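Local coordinates for tyrosinase (Aspergillus oryzae, PDB 6JU8), which probably oxidises L-tyrosine and L-dopa to L-dopaquinone with molecular oxygen at a dinuclear copper centre, here in a chain containing the tyrosinase central domain, at residues 334-339 with 358-363; 238-243 with 340-345; 7-12 with 114-119; 121-126 with 140-145. The protein carries 1 engineered substitution. All blocks are in the same frame, centred on the assembly; numbering follows the deposited sequence.

Interaction 1: 334-339 with 358-363; sequences NVHNWV and GHMSSV. With CU (copper (II) ion), chain D.
His-336 crosses the Met-360 side chain at about a right angle, and the carbonyl of Met-360, at its ring edge, follows its first atoms closely. CB lies 3.2 Å from Met-360 O and CG 3.4 Å from the same oxygen. At ND1 the approach becomes a hydrogen bond, ND1 donating to Met-360 O over 2.8 Å with a bent N-H...O angle of 133°. CE1 comes to 3.7 Å from Met-360 CE. At the tip, NE2 binds the copper at 1.9 Å. Histidine suits the place because one ring nitrogen can hold the metal while the other is tied to the protein, which limits rotation of the ring. Water 1, 2.3 Å from the copper, and His-332 and His-376 complete its ligands here. Met-360 is flexible enough to fold back: its bends at chi2 (-77°) and chi3 (-73°) place SD and then CE beside ND1. Val-339 CG1 rests on Met-360 CG at 4.0 Å, and Asn-337 OD1 meets Ser-361 CB at 3.6 Å. The histidine thus stands on helix 328-340, beside the loop that follows strand 356-357, while Ile-371 and Phe-372 of helix 371-389 pack against Met-360.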
loop_
_atom_site.group_PDB
_atom_site.type_symbol
_atom_site.label_atom_id
_atom_site.label_comp_id
_atom_site.label_asym_id
_atom_site.label_seq_id
_atom_site.Cartn_x
_atom_site.Cartn_y
_atom_site.Cartn_z
ATOM N N ASN A 334 19.594 -4.730 -10.221
ATOM C CA ASN A 334 18.421 -5.602 -10.194
ATOM C C ASN A 334 17.635 -5.367 -8.912
ATOM O O ASN A 334 16.397 -5.275 -8.939
ATOM C CB ASN A 334 18.868 -7.057 -10.327
ATOM C CG ASN A 334 19.143 -7.416 -11.766
ATOM O OD1 ASN A 334 18.214 -7.678 -12.537
ATOM N ND2 ASN A 334 20.413 -7.472 -12.138
ATOM N N VAL A 335 18.298 -5.292 -7.755
ATOM C CA VAL A 335 17.548 -5.090 -6.510
ATOM C C VAL A 335 16.811 -3.766 -6.551
ATOM O O VAL A 335 15.643 -3.692 -6.141
ATOM C CB VAL A 335 18.487 -5.203 -5.296
ATOM C CG1 VAL A 335 17.718 -4.864 -4.036
ATOM C CG2 VAL A 335 19.059 -6.609 -5.219
ATOM N N HIS A 336 17.411 -2.688 -7.078
ATOM C CA HIS A 336 16.671 -1.436 -7.272
ATOM C C HIS A 336 15.383 -1.674 -8.064
ATOM O O HIS A 336 14.301 -1.202 -7.699
ATOM C CB HIS A 336 17.532 -0.442 -8.047
ATOM C CG HIS A 336 18.371 0.492 -7.236
ATOM N ND1 HIS A 336 17.825 1.575 -6.574
ATOM C CD2 HIS A 336 19.703 0.554 -7.003
ATOM C CE1 HIS A 336 18.777 2.264 -5.979
ATOM N NE2 HIS A 336 19.931 1.652 -6.185
ATOM N N ASN A 337 15.495 -2.414 -9.178
ATOM C CA ASN A 337 14.311 -2.654 -10.014
ATOM C C ASN A 337 13.247 -3.418 -9.234
ATOM O O ASN A 337 12.045 -3.112 -9.332
ATOM C CB ASN A 337 14.701 -3.455 -11.256
ATOM C CG ASN A 337 15.459 -2.610 -12.262
ATOM O OD1 ASN A 337 15.407 -1.388 -12.230
ATOM N ND2 ASN A 337 16.142 -3.316 -13.161
ATOM N N TRP A 338 13.679 -4.446 -8.509
ATOM C CA TRP A 338 12.716 -5.343 -7.851
ATOM C C TRP A 338 12.040 -4.662 -6.677
ATOM O O TRP A 338 10.900 -4.981 -6.366
ATOM C CB TRP A 338 13.406 -6.650 -7.414
ATOM C CG TRP A 338 14.020 -7.374 -8.577
ATOM C CD1 TRP A 338 13.701 -7.259 -9.897
ATOM C CD2 TRP A 338 15.075 -8.336 -8.472
ATOM N NE1 TRP A 338 14.518 -8.095 -10.628
ATOM C CE2 TRP A 338 15.359 -8.766 -9.786
ATOM C CE3 TRP A 338 15.821 -8.886 -7.416
ATOM C CZ2 TRP A 338 16.347 -9.710 -10.085
ATOM C CZ3 TRP A 338 16.790 -9.812 -7.720
ATOM C CH2 TRP A 338 17.053 -10.236 -9.039
ATOM N N VAL A 339 12.722 -3.722 -6.014
ATOM C CA VAL A 339 12.096 -2.984 -4.907
ATOM C C VAL A 339 11.141 -1.934 -5.443
ATOM O O VAL A 339 10.041 -1.765 -4.913
ATOM C CB VAL A 339 13.169 -2.305 -4.039
ATOM C CG1 VAL A 339 12.553 -1.364 -3.010
ATOM C CG2 VAL A 339 14.010 -3.362 -3.322
ATOM N N GLY A 358 8.048 2.459 -9.879
ATOM C CA GLY A 358 8.201 3.324 -8.702
ATOM C C GLY A 358 9.654 3.755 -8.557
ATOM O O GLY A 358 10.544 3.378 -9.302
ATOM N N HIS A 359 9.854 4.605 -7.550
ATOM C CA HIS A 359 11.047 5.425 -7.458
ATOM C C HIS A 359 12.335 4.617 -7.481
ATOM O O HIS A 359 13.294 5.013 -8.152
ATOM C CB HIS A 359 10.978 6.300 -6.184
ATOM C CG HIS A 359 9.943 7.390 -6.386
ATOM N ND1 HIS A 359 8.587 7.104 -6.433
ATOM C CD2 HIS A 359 10.036 8.726 -6.557
ATOM C CE1 HIS A 359 7.926 8.220 -6.667
ATOM N NE2 HIS A 359 8.769 9.236 -6.739
ATOM N N MET A 360 12.394 3.518 -6.724
ATOM C CA MET A 360 13.660 2.814 -6.587
ATOM C C MET A 360 14.210 2.275 -7.905
ATOM O O MET A 360 15.414 1.977 -7.989
ATOM C CB MET A 360 13.590 1.700 -5.536
ATOM C CG MET A 360 13.871 2.227 -4.128
ATOM S SD MET A 360 15.641 2.511 -3.828
ATOM C CE MET A 360 16.214 0.811 -3.684
ATOM N N SER A 361 13.384 2.125 -8.936
ATOM C CA SER A 361 13.936 1.589 -10.195
ATOM C C SER A 361 14.500 2.664 -11.098
ATOM O O SER A 361 15.046 2.322 -12.152
ATOM C CB SER A 361 12.871 0.820 -10.981
ATOM O OG SER A 361 11.966 1.753 -11.559
ATOM N N SER A 362 14.411 3.917 -10.709
ATOM C CA SER A 362 14.782 5.011 -11.607
ATOM C C SER A 362 15.910 5.809 -10.975
ATOM O O SER A 362 15.751 6.460 -9.929
ATOM C CB SER A 362 13.531 5.886 -11.815
ATOM O OG SER A 362 13.892 7.060 -12.512
ATOM N N VAL A 363 17.104 5.769 -11.577
ATOM C CA VAL A 363 18.269 6.446 -10.978
ATOM C C VAL A 363 17.964 7.885 -10.607
ATOM O O VAL A 363 18.336 8.310 -9.499
ATOM C CB VAL A 363 19.486 6.381 -11.918
ATOM C CG1 VAL A 363 20.572 7.370 -11.521
ATOM C CG2 VAL A 363 20.059 4.961 -11.893
HETATM CU CU CU D . 21.640 2.305 -5.698
HETATM O O HOH W 1 22.382 4.184 -6.737
#

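Interaction 2: 238-243 with 340-345; sequences TKYGLL and GGFMFS
Tyr-240 lays its ring flat on the backbone of Gly-341, and this is the tight part of the contact. Gly-341 CA sits 3.3 Å from the ring centroid, 8° off the normal, a CH-pi contact centred on the face. Two properties make glycine apt: phi is positive (95°) where helix 328-340 ends, and the absence of a side chain lets the aromatic face come right down on CA. Beside the ring, Tyr-240 N donates to Gly-340 O at 2.8 Å, from well above the carbonyl plane, and the same oxygen receives a CA-H...O contact from Lys-239 CA at 3.6 Å. The phenol OH goes on to bond Trp-338 O, so both ends of the tyrosine are tied to the close of that helix.

Farther along, the fit is looser. Phe-342 and Met-343, partly exposed, form a classic beta bulge against strand 356-357, as do Gly-241 and Leu-242; Phe-342 approaches Tyr-240 OH only through CE2, at 4.2 Å. Phe-344 is buried again, with CG anti to the backbone N (chi1 173°). Leu-242 O lies at its ring edge, 3.4 Å from CD1, and Leu-242 CB touches CD1 at 4.1 Å. Leu-259 of the second subunit packs on Tyr-240 and Leu-243, bringing this loop to the dimer interface. One backbone bond and one CH-pi contact fix the turn at Gly-340 and Gly-341, while the remainder is chiefly a phenylalanine ring set against leucine backbone, consistent with structural packing beside the copper-binding helix.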
loop_
_atom_site.group_PDB
_atom_site.type_symbol
_atom_site.label_atom_id
_atom_site.label_comp_id
_atom_site.label_asym_id
_atom_site.label_seq_id
_atom_site.Cartn_x
_atom_site.Cartn_y
_atom_site.Cartn_z
ATOM N N THR A 238 6.761 5.900 -4.256
ATOM C CA THR A 238 5.962 4.695 -4.382
ATOM C C THR A 238 6.834 3.511 -4.764
ATOM O O THR A 238 7.858 3.678 -5.429
ATOM C CB THR A 238 4.806 4.899 -5.367
ATOM O OG1 THR A 238 3.981 3.719 -5.452
ATOM C CG2 THR A 238 5.280 5.207 -6.785
ATOM N N LYS A 239 6.419 2.327 -4.345
ATOM C CA LYS A 239 6.944 1.046 -4.845
ATOM C C LYS A 239 5.853 0.431 -5.705
ATOM O O LYS A 239 4.785 0.112 -5.127
ATOM C CB LYS A 239 7.357 0.111 -3.700
ATOM C CG LYS A 239 8.385 0.714 -2.732
ATOM C CD LYS A 239 8.400 -0.133 -1.442
ATOM C CE LYS A 239 9.454 0.350 -0.447
ATOM N NZ LYS A 239 9.240 1.776 -0.090
ATOM N N TYR A 240 6.031 0.323 -7.007
ATOM C CA TYR A 240 5.135 -0.298 -7.973
ATOM C C TYR A 240 3.853 0.475 -8.259
ATOM O O TYR A 240 3.052 -0.000 -9.076
ATOM C CB TYR A 240 4.754 -1.745 -7.570
ATOM C CG TYR A 240 5.882 -2.728 -7.763
ATOM C CD1 TYR A 240 6.895 -2.844 -6.810
ATOM C CD2 TYR A 240 5.944 -3.563 -8.899
ATOM C CE1 TYR A 240 7.939 -3.743 -6.948
ATOM C CE2 TYR A 240 7.003 -4.445 -9.045
ATOM C CZ TYR A 240 7.993 -4.534 -8.076
ATOM O OH TYR A 240 9.026 -5.434 -8.291
ATOM N N GLY A 241 3.597 1.630 -7.643
ATOM C CA GLY A 241 2.280 2.245 -7.805
ATOM C C GLY A 241 2.015 3.065 -9.047
ATOM O O GLY A 241 0.865 3.527 -9.186
ATOM N N LEU A 242 2.986 3.244 -9.934
ATOM C CA LEU A 242 2.756 3.997 -11.170
ATOM C C LEU A 242 2.548 3.061 -12.347
ATOM O O LEU A 242 3.484 2.336 -12.723
ATOM C CB LEU A 242 3.951 4.909 -11.508
ATOM C CG LEU A 242 4.411 5.802 -10.347
ATOM C CD1 LEU A 242 5.580 6.687 -10.804
ATOM C CD2 LEU A 242 3.270 6.629 -9.778
ATOM N N LEU A 243 1.349 3.077 -12.894
ATOM C CA LEU A 243 0.966 2.213 -14.006
ATOM C C LEU A 243 0.459 3.098 -15.150
ATOM O O LEU A 243 -0.285 4.058 -14.898
ATOM C CB LEU A 243 -0.115 1.215 -13.598
ATOM C CG LEU A 243 0.277 -0.014 -12.773
ATOM C CD1 LEU A 243 0.844 0.334 -11.413
ATOM C CD2 LEU A 243 -0.950 -0.931 -12.625
ATOM N N GLY A 340 11.548 -1.194 -6.471
ATOM C CA GLY A 340 10.821 -0.019 -6.905
ATOM C C GLY A 340 9.669 -0.325 -7.844
ATOM O O GLY A 340 8.687 0.414 -7.876
ATOM N N GLY A 341 9.827 -1.392 -8.635
ATOM C CA GLY A 341 8.906 -1.669 -9.729
ATOM C C GLY A 341 9.491 -1.088 -11.010
ATOM O O GLY A 341 9.824 0.105 -11.043
ATOM N N PHE A 342 9.618 -1.947 -12.017
ATOM C CA PHE A 342 10.374 -1.614 -13.214
ATOM C C PHE A 342 9.553 -1.675 -14.492
ATOM O O PHE A 342 10.143 -1.601 -15.579
ATOM C CB PHE A 342 11.633 -2.526 -13.321
ATOM C CG PHE A 342 11.266 -3.992 -13.313
ATOM C CD1 PHE A 342 11.122 -4.700 -14.497
ATOM C CD2 PHE A 342 11.040 -4.675 -12.128
ATOM C CE1 PHE A 342 10.733 -6.025 -14.491
ATOM C CE2 PHE A 342 10.641 -6.003 -12.106
ATOM C CZ PHE A 342 10.515 -6.688 -13.297
ATOM N N MET A 343 8.231 -1.831 -14.375
ATOM C CA MET A 343 7.369 -1.916 -15.543
ATOM C C MET A 343 6.209 -0.927 -15.423
ATOM O O MET A 343 5.241 -1.190 -14.726
ATOM C CB MET A 343 6.788 -3.313 -15.726
ATOM C CG MET A 343 7.805 -4.316 -16.215
ATOM S SD MET A 343 7.120 -5.945 -16.560
ATOM C CE MET A 343 6.790 -6.574 -14.935
ATOM N N PHE A 344 6.335 0.230 -16.051
ATOM C CA PHE A 344 5.256 1.223 -16.066
ATOM C C PHE A 344 4.213 0.825 -17.112
ATOM O O PHE A 344 3.029 0.859 -16.794
ATOM C CB PHE A 344 5.851 2.595 -16.368
ATOM C CG PHE A 344 4.884 3.723 -16.590
ATOM C CD1 PHE A 344 4.090 4.169 -15.532
ATOM C CD2 PHE A 344 4.760 4.370 -17.808
ATOM C CE1 PHE A 344 3.212 5.233 -15.682
ATOM C CE2 PHE A 344 3.894 5.431 -17.982
ATOM C CZ PHE A 344 3.126 5.869 -16.908
ATOM N N SER A 345 4.677 0.467 -18.300
ATOM C CA SER A 345 3.757 0.040 -19.347
ATOM C C SER A 345 3.281 -1.381 -19.053
ATOM O O SER A 345 3.983 -2.190 -18.442
ATOM C CB SER A 345 4.418 0.125 -20.715
ATOM O OG SER A 345 5.462 -0.828 -20.875
#

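Interaction 3: 7-12 with 114-119; sequences YLITGI and YEQVIY
Gln-116 projects from its helix into a curl of the N-terminal chain and holds it by both amide atoms. CG is anti to the backbone N (chi1 -178°), and an extended chain carries the amide out to the loop. OE1 accepts two backbone bonds, from Thr-10 N at 2.8 Å in a nearly straight line (175°) and from Gly-11 N at 3.0 Å, the latter donor lying above the carbonyl plane. NE2 gives a weak bond of 3.3 Å to Leu-8 O. A primary amide suits this place, since it can satisfy donors and an acceptor of irregular backbone at once.

Ile-12 supplies the apolar half. Its CG2 stands over the centre of the Tyr-119 ring, 3.6 Å from the centroid, in a CH-pi contact, while CG1 reaches Tyr-119 CB at 3.6 Å. The branched chain thus fills the ring face and its root together. Water 2 accepts from Ile-12 N and lies within reach of Glu-115 OE2.

Tyr-7 meets Gln-116 tip to tip and lays CZ against Val-117 CG2 at 4.0 Å; its OH bonds Glu-120, which also receives a hydrogen from Gln-116 NE2. The N-terminal segment runs over helix 103-129, with helix 41-55 touching Val-117 and Ile-118, helix 64-69 reaching Tyr-114 and Val-117, and a backbone bond between Ile-9 and His-412 linking it to strand 412-415.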
loop_
_atom_site.group_PDB
_atom_site.type_symbol
_atom_site.label_atom_id
_atom_site.label_comp_id
_atom_site.label_asym_id
_atom_site.label_seq_id
_atom_site.Cartn_x
_atom_site.Cartn_y
_atom_site.Cartn_z
ATOM N N TYR A 7 30.196 21.336 4.256
ATOM C CA TYR A 7 29.819 20.336 5.236
ATOM C C TYR A 7 30.878 19.243 5.261
ATOM O O TYR A 7 31.018 18.480 4.306
ATOM C CB TYR A 7 28.449 19.753 4.913
ATOM C CG TYR A 7 27.988 18.807 6.001
ATOM C CD1 TYR A 7 27.357 19.302 7.136
ATOM C CD2 TYR A 7 28.200 17.442 5.893
ATOM C CE1 TYR A 7 26.943 18.434 8.137
ATOM C CE2 TYR A 7 27.780 16.580 6.883
ATOM C CZ TYR A 7 27.150 17.072 7.999
ATOM O OH TYR A 7 26.742 16.186 8.972
ATOM N N LEU A 8 31.666 19.197 6.320
ATOM C CA LEU A 8 32.813 18.287 6.338
ATOM C C LEU A 8 32.397 16.908 6.824
ATOM O O LEU A 8 31.938 16.761 7.953
ATOM C CB LEU A 8 33.872 18.899 7.265
ATOM C CG LEU A 8 34.355 20.279 6.827
ATOM C CD1 LEU A 8 35.370 20.830 7.811
ATOM C CD2 LEU A 8 34.970 20.217 5.428
ATOM N N ILE A 9 32.506 15.921 5.944
ATOM C CA ILE A 9 32.058 14.564 6.254
ATOM C C ILE A 9 33.189 13.806 6.934
ATOM O O ILE A 9 34.318 13.757 6.451
ATOM C CB ILE A 9 31.577 13.842 4.986
ATOM C CG1 ILE A 9 30.377 14.599 4.377
ATOM C CG2 ILE A 9 31.243 12.384 5.233
ATOM C CD1 ILE A 9 30.222 14.371 2.885
ATOM N N THR A 10 32.872 13.221 8.086
ATOM C CA THR A 10 33.828 12.547 8.939
ATOM C C THR A 10 33.343 11.160 9.337
ATOM O O THR A 10 34.127 10.354 9.823
ATOM C CB THR A 10 34.018 13.320 10.263
ATOM O OG1 THR A 10 32.732 13.508 10.871
ATOM C CG2 THR A 10 34.577 14.705 9.975
ATOM N N GLY A 11 32.051 10.891 9.187
ATOM C CA GLY A 11 31.478 9.777 9.929
ATOM C C GLY A 11 31.170 10.227 11.346
ATOM O O GLY A 11 31.531 11.357 11.746
ATOM N N ILE A 12 30.452 9.411 12.104
ATOM C CA ILE A 12 30.131 9.811 13.490
ATOM C C ILE A 12 31.419 9.938 14.292
ATOM O O ILE A 12 32.329 9.092 14.184
ATOM C CB ILE A 12 29.165 8.782 14.097
ATOM C CG1 ILE A 12 27.799 8.878 13.402
ATOM C CG2 ILE A 12 29.048 8.942 15.608
ATOM C CD1 ILE A 12 26.838 7.770 13.715
ATOM N N TYR A 114 24.743 10.488 5.100
ATOM C CA TYR A 114 23.375 10.330 5.614
ATOM C C TYR A 114 23.413 9.931 7.088
ATOM O O TYR A 114 22.701 10.504 7.908
ATOM C CB TYR A 114 22.682 9.257 4.816
ATOM C CG TYR A 114 21.215 8.992 5.005
ATOM C CD1 TYR A 114 20.245 9.931 4.703
ATOM C CD2 TYR A 114 20.795 7.735 5.447
ATOM C CE1 TYR A 114 18.890 9.673 4.857
ATOM C CE2 TYR A 114 19.449 7.459 5.581
ATOM C CZ TYR A 114 18.506 8.422 5.293
ATOM O OH TYR A 114 17.175 8.116 5.417
ATOM N N GLU A 115 24.247 8.936 7.380
ATOM C CA GLU A 115 24.399 8.480 8.765
ATOM C C GLU A 115 24.839 9.605 9.694
ATOM O O GLU A 115 24.334 9.725 10.825
ATOM C CB GLU A 115 25.416 7.339 8.796
ATOM C CG GLU A 115 25.734 6.757 10.159
ATOM C CD GLU A 115 26.732 5.620 10.019
ATOM O OE1 GLU A 115 26.347 4.460 10.212
ATOM O OE2 GLU A 115 27.903 5.902 9.665
ATOM N N GLN A 116 25.786 10.429 9.215
ATOM C CA GLN A 116 26.309 11.491 10.066
ATOM C C GLN A 116 25.238 12.542 10.320
ATOM O O GLN A 116 25.101 13.046 11.431
ATOM C CB GLN A 116 27.531 12.128 9.392
ATOM C CG GLN A 116 28.186 13.225 10.244
ATOM C CD GLN A 116 29.392 13.830 9.551
ATOM O OE1 GLN A 116 30.136 13.138 8.864
ATOM N NE2 GLN A 116 29.590 15.131 9.698
ATOM N N VAL A 117 24.513 12.931 9.274
ATOM C CA VAL A 117 23.445 13.927 9.420
ATOM C C VAL A 117 22.389 13.440 10.396
ATOM O O VAL A 117 21.886 14.192 11.242
ATOM C CB VAL A 117 22.827 14.264 8.051
ATOM C CG1 VAL A 117 21.559 15.088 8.205
ATOM C CG2 VAL A 117 23.878 14.998 7.207
ATOM N N ILE A 118 22.014 12.159 10.272
ATOM C CA ILE A 118 21.069 11.582 11.226
ATOM C C ILE A 118 21.564 11.622 12.661
ATOM O O ILE A 118 20.825 12.072 13.561
ATOM C CB ILE A 118 20.704 10.140 10.803
ATOM C CG1 ILE A 118 19.911 10.133 9.492
ATOM C CG2 ILE A 118 19.926 9.461 11.937
ATOM C CD1 ILE A 118 19.846 8.755 8.855
ATOM N N TYR A 119 22.799 11.208 12.903
ATOM C CA TYR A 119 23.396 11.258 14.228
ATOM C C TYR A 119 23.364 12.675 14.780
ATOM O O TYR A 119 23.008 12.893 15.930
ATOM C CB TYR A 119 24.841 10.759 14.147
ATOM C CG TYR A 119 25.670 10.990 15.394
ATOM C CD1 TYR A 119 25.576 10.135 16.490
ATOM C CD2 TYR A 119 26.578 12.059 15.460
ATOM C CE1 TYR A 119 26.360 10.343 17.639
ATOM C CE2 TYR A 119 27.344 12.255 16.590
ATOM C CZ TYR A 119 27.230 11.409 17.670
ATOM O OH TYR A 119 28.016 11.633 18.779
HETATM O O HOH W 2 30.082 6.575 11.458
#

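Interaction 4: 121-126 with 140-145; sequences AMLDFI and NEAKQW
Met-122 and Trp-145 join the two arms of an antiparallel helical hairpin, made by helix 103-129 and helix 135-144. The local axes of the segments approach to 10.1 Å and run at 174° to one another, a spacing that larger side chains span to reach a small one.

The apolar contacts centre on Ala-142. Its CB points at the other helix and receives Ile-126 CD1 at 3.9 Å, Leu-123 CD2 at 4.3 Å and Met-122 SD at 4.3 Å. Alanine fits here because its single methyl leaves room for three larger side chains to close in on one spot, and the branched ends of Ile-126 and, at the rim, Leu-123 come up to that methyl. Ile-126 also packs on Leu-45 of helix 41-55, so the hairpin is backed by a third helix.

The polar side chains leave the interface for partners elsewhere: Lys-143 forms a salt bridge with Asp-15, and Glu-141 bonds Gln-42. Between the segments themselves the pairing is by packing alone.

The aromatic contacts come from Trp-145, the first residue to leave helical angles after helix 135-144. Its large indole lies at the end of the hairpin away from the connection, meeting Phe-46 of helix 41-55 as well. Met-122, unbranched and extended beyond CG, crosses it at about a right angle. SD makes an oblique Met-aromatic contact with the six-membered ring, 4.5 Å from its centroid, and beyond it the methyl CE settles over the indole face, 3.4 Å from CD2.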
loop_
_atom_site.group_PDB
_atom_site.type_symbol
_atom_site.label_atom_id
_atom_site.label_comp_id
_atom_site.label_asym_id
_atom_site.label_seq_id
_atom_site.Cartn_x
_atom_site.Cartn_y
_atom_site.Cartn_z
ATOM N N ALA A 121 21.303 15.058 14.063
ATOM C CA ALA A 121 19.923 15.370 14.420
ATOM C C ALA A 121 19.523 14.622 15.684
ATOM O O ALA A 121 18.728 15.107 16.504
ATOM C CB ALA A 121 18.981 15.046 13.263
ATOM N N MET A 122 20.061 13.427 15.911
ATOM C CA MET A 122 19.751 12.704 17.155
ATOM C C MET A 122 20.253 13.463 18.370
ATOM O O MET A 122 19.579 13.590 19.385
ATOM C CB MET A 122 20.430 11.329 17.172
ATOM C CG MET A 122 19.823 10.314 16.207
ATOM S SD MET A 122 20.721 8.753 16.345
ATOM C CE MET A 122 19.639 7.703 15.364
ATOM N N LEU A 123 21.468 13.995 18.272
ATOM C CA LEU A 123 21.981 14.796 19.383
ATOM C C LEU A 123 21.105 16.001 19.664
ATOM O O LEU A 123 20.915 16.346 20.837
ATOM C CB LEU A 123 23.406 15.243 19.050
ATOM C CG LEU A 123 24.461 14.146 18.957
ATOM C CD1 LEU A 123 25.847 14.787 18.825
ATOM C CD2 LEU A 123 24.385 13.203 20.147
ATOM N N ASP A 124 20.620 16.697 18.640
ATOM C CA ASP A 124 19.720 17.840 18.839
ATOM C C ASP A 124 18.413 17.384 19.480
ATOM O O ASP A 124 17.873 18.057 20.367
ATOM C CB ASP A 124 19.417 18.538 17.505
ATOM C CG ASP A 124 20.606 19.223 16.880
ATOM O OD1 ASP A 124 21.323 19.935 17.594
ATOM O OD2 ASP A 124 20.861 19.073 15.664
ATOM N N PHE A 125 17.870 16.247 19.039
ATOM C CA PHE A 125 16.653 15.702 19.652
ATOM C C PHE A 125 16.859 15.450 21.141
ATOM O O PHE A 125 15.997 15.807 21.955
ATOM C CB PHE A 125 16.244 14.399 18.953
ATOM C CG PHE A 125 15.047 13.742 19.620
ATOM C CD1 PHE A 125 13.763 14.136 19.290
ATOM C CD2 PHE A 125 15.226 12.751 20.574
ATOM C CE1 PHE A 125 12.672 13.568 19.929
ATOM C CE2 PHE A 125 14.136 12.178 21.208
ATOM C CZ PHE A 125 12.859 12.595 20.881
ATOM N N ILE A 126 17.974 14.847 21.519
ATOM C CA ILE A 126 18.250 14.547 22.933
ATOM C C ILE A 126 18.387 15.838 23.719
ATOM O O ILE A 126 17.808 15.949 24.802
ATOM C CB ILE A 126 19.548 13.705 23.073
ATOM C CG1 ILE A 126 19.373 12.319 22.471
ATOM C CG2 ILE A 126 20.012 13.665 24.522
ATOM C CD1 ILE A 126 20.644 11.561 22.174
ATOM N N ASN A 140 24.428 7.810 25.107
ATOM C CA ASN A 140 25.111 6.547 24.914
ATOM C C ASN A 140 24.515 5.769 23.746
ATOM O O ASN A 140 25.216 5.178 22.924
ATOM C CB ASN A 140 25.001 5.691 26.182
ATOM C CG ASN A 140 25.716 4.366 25.977
ATOM O OD1 ASN A 140 26.950 4.336 26.007
ATOM N ND2 ASN A 140 24.964 3.290 25.762
ATOM N N GLU A 141 23.176 5.750 23.684
ATOM C CA GLU A 141 22.529 5.024 22.582
ATOM C C GLU A 141 22.754 5.711 21.244
ATOM O O GLU A 141 23.004 5.040 20.237
ATOM C CB GLU A 141 21.042 4.866 22.870
ATOM C CG GLU A 141 20.749 3.972 24.054
ATOM C CD GLU A 141 20.796 2.492 23.786
ATOM O OE1 GLU A 141 20.844 2.044 22.622
ATOM O OE2 GLU A 141 20.766 1.730 24.769
ATOM N N ALA A 142 22.703 7.039 21.170
ATOM C CA ALA A 142 23.033 7.705 19.914
ATOM C C ALA A 142 24.448 7.428 19.443
ATOM O O ALA A 142 24.723 7.316 18.241
ATOM C CB ALA A 142 22.883 9.221 20.067
ATOM N N LYS A 143 25.381 7.375 20.376
ATOM C CA LYS A 143 26.789 7.150 20.047
ATOM C C LYS A 143 27.048 5.720 19.612
ATOM O O LYS A 143 28.016 5.437 18.894
ATOM C CB LYS A 143 27.658 7.505 21.261
ATOM C CG LYS A 143 27.721 9.011 21.494
ATOM C CD LYS A 143 28.504 9.306 22.776
ATOM C CE LYS A 143 28.439 10.799 23.084
ATOM N NZ LYS A 143 29.213 11.106 24.321
ATOM N N GLN A 144 26.177 4.801 20.025
ATOM C CA GLN A 144 26.314 3.410 19.606
ATOM C C GLN A 144 25.591 3.179 18.285
ATOM O O GLN A 144 25.928 2.271 17.526
ATOM C CB GLN A 144 25.753 2.468 20.662
ATOM C CG GLN A 144 26.752 1.899 21.652
ATOM C CD GLN A 144 27.942 1.228 20.984
ATOM O OE1 GLN A 144 27.856 0.246 20.236
ATOM N NE2 GLN A 144 29.106 1.776 21.271
ATOM N N TRP A 145 24.558 3.949 17.989
ATOM C CA TRP A 145 23.758 3.766 16.794
ATOM C C TRP A 145 24.564 3.949 15.518
ATOM O O TRP A 145 25.368 4.872 15.424
ATOM C CB TRP A 145 22.590 4.751 16.757
ATOM C CG TRP A 145 21.754 4.625 15.526
ATOM C CD1 TRP A 145 20.692 3.772 15.352
ATOM C CD2 TRP A 145 21.911 5.369 14.312
ATOM N NE1 TRP A 145 20.185 3.967 14.077
ATOM C CE2 TRP A 145 20.908 4.927 13.430
ATOM C CE3 TRP A 145 22.806 6.372 13.890
ATOM C CZ2 TRP A 145 20.779 5.465 12.148
ATOM C CZ3 TRP A 145 22.677 6.896 12.621
ATOM C CH2 TRP A 145 21.666 6.426 11.763
#

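Interactions 1 and 2 follow one another at the end of helix 328-340 and touch through probable hydrogen bonds, among them Ser-361 OG with Gly-341 O. Interactions 3 and 4 share helix 103-129 on the other side of the chain's centre, where Ile-118 and Tyr-119 pack on Trp-145 and Ala-142. All four are largely buried, each with a less buried margin, and interaction 3 includes an exposed threonine. Only interaction 1 holds a metal ligand. Chemistry varies with place: a metal-bound imidazole hydrogen-bonded to a carbonyl in 1, a ring on glycine in 2, an amide gripping backbone in 3, and apolar packing with a Met-aromatic contact in 4.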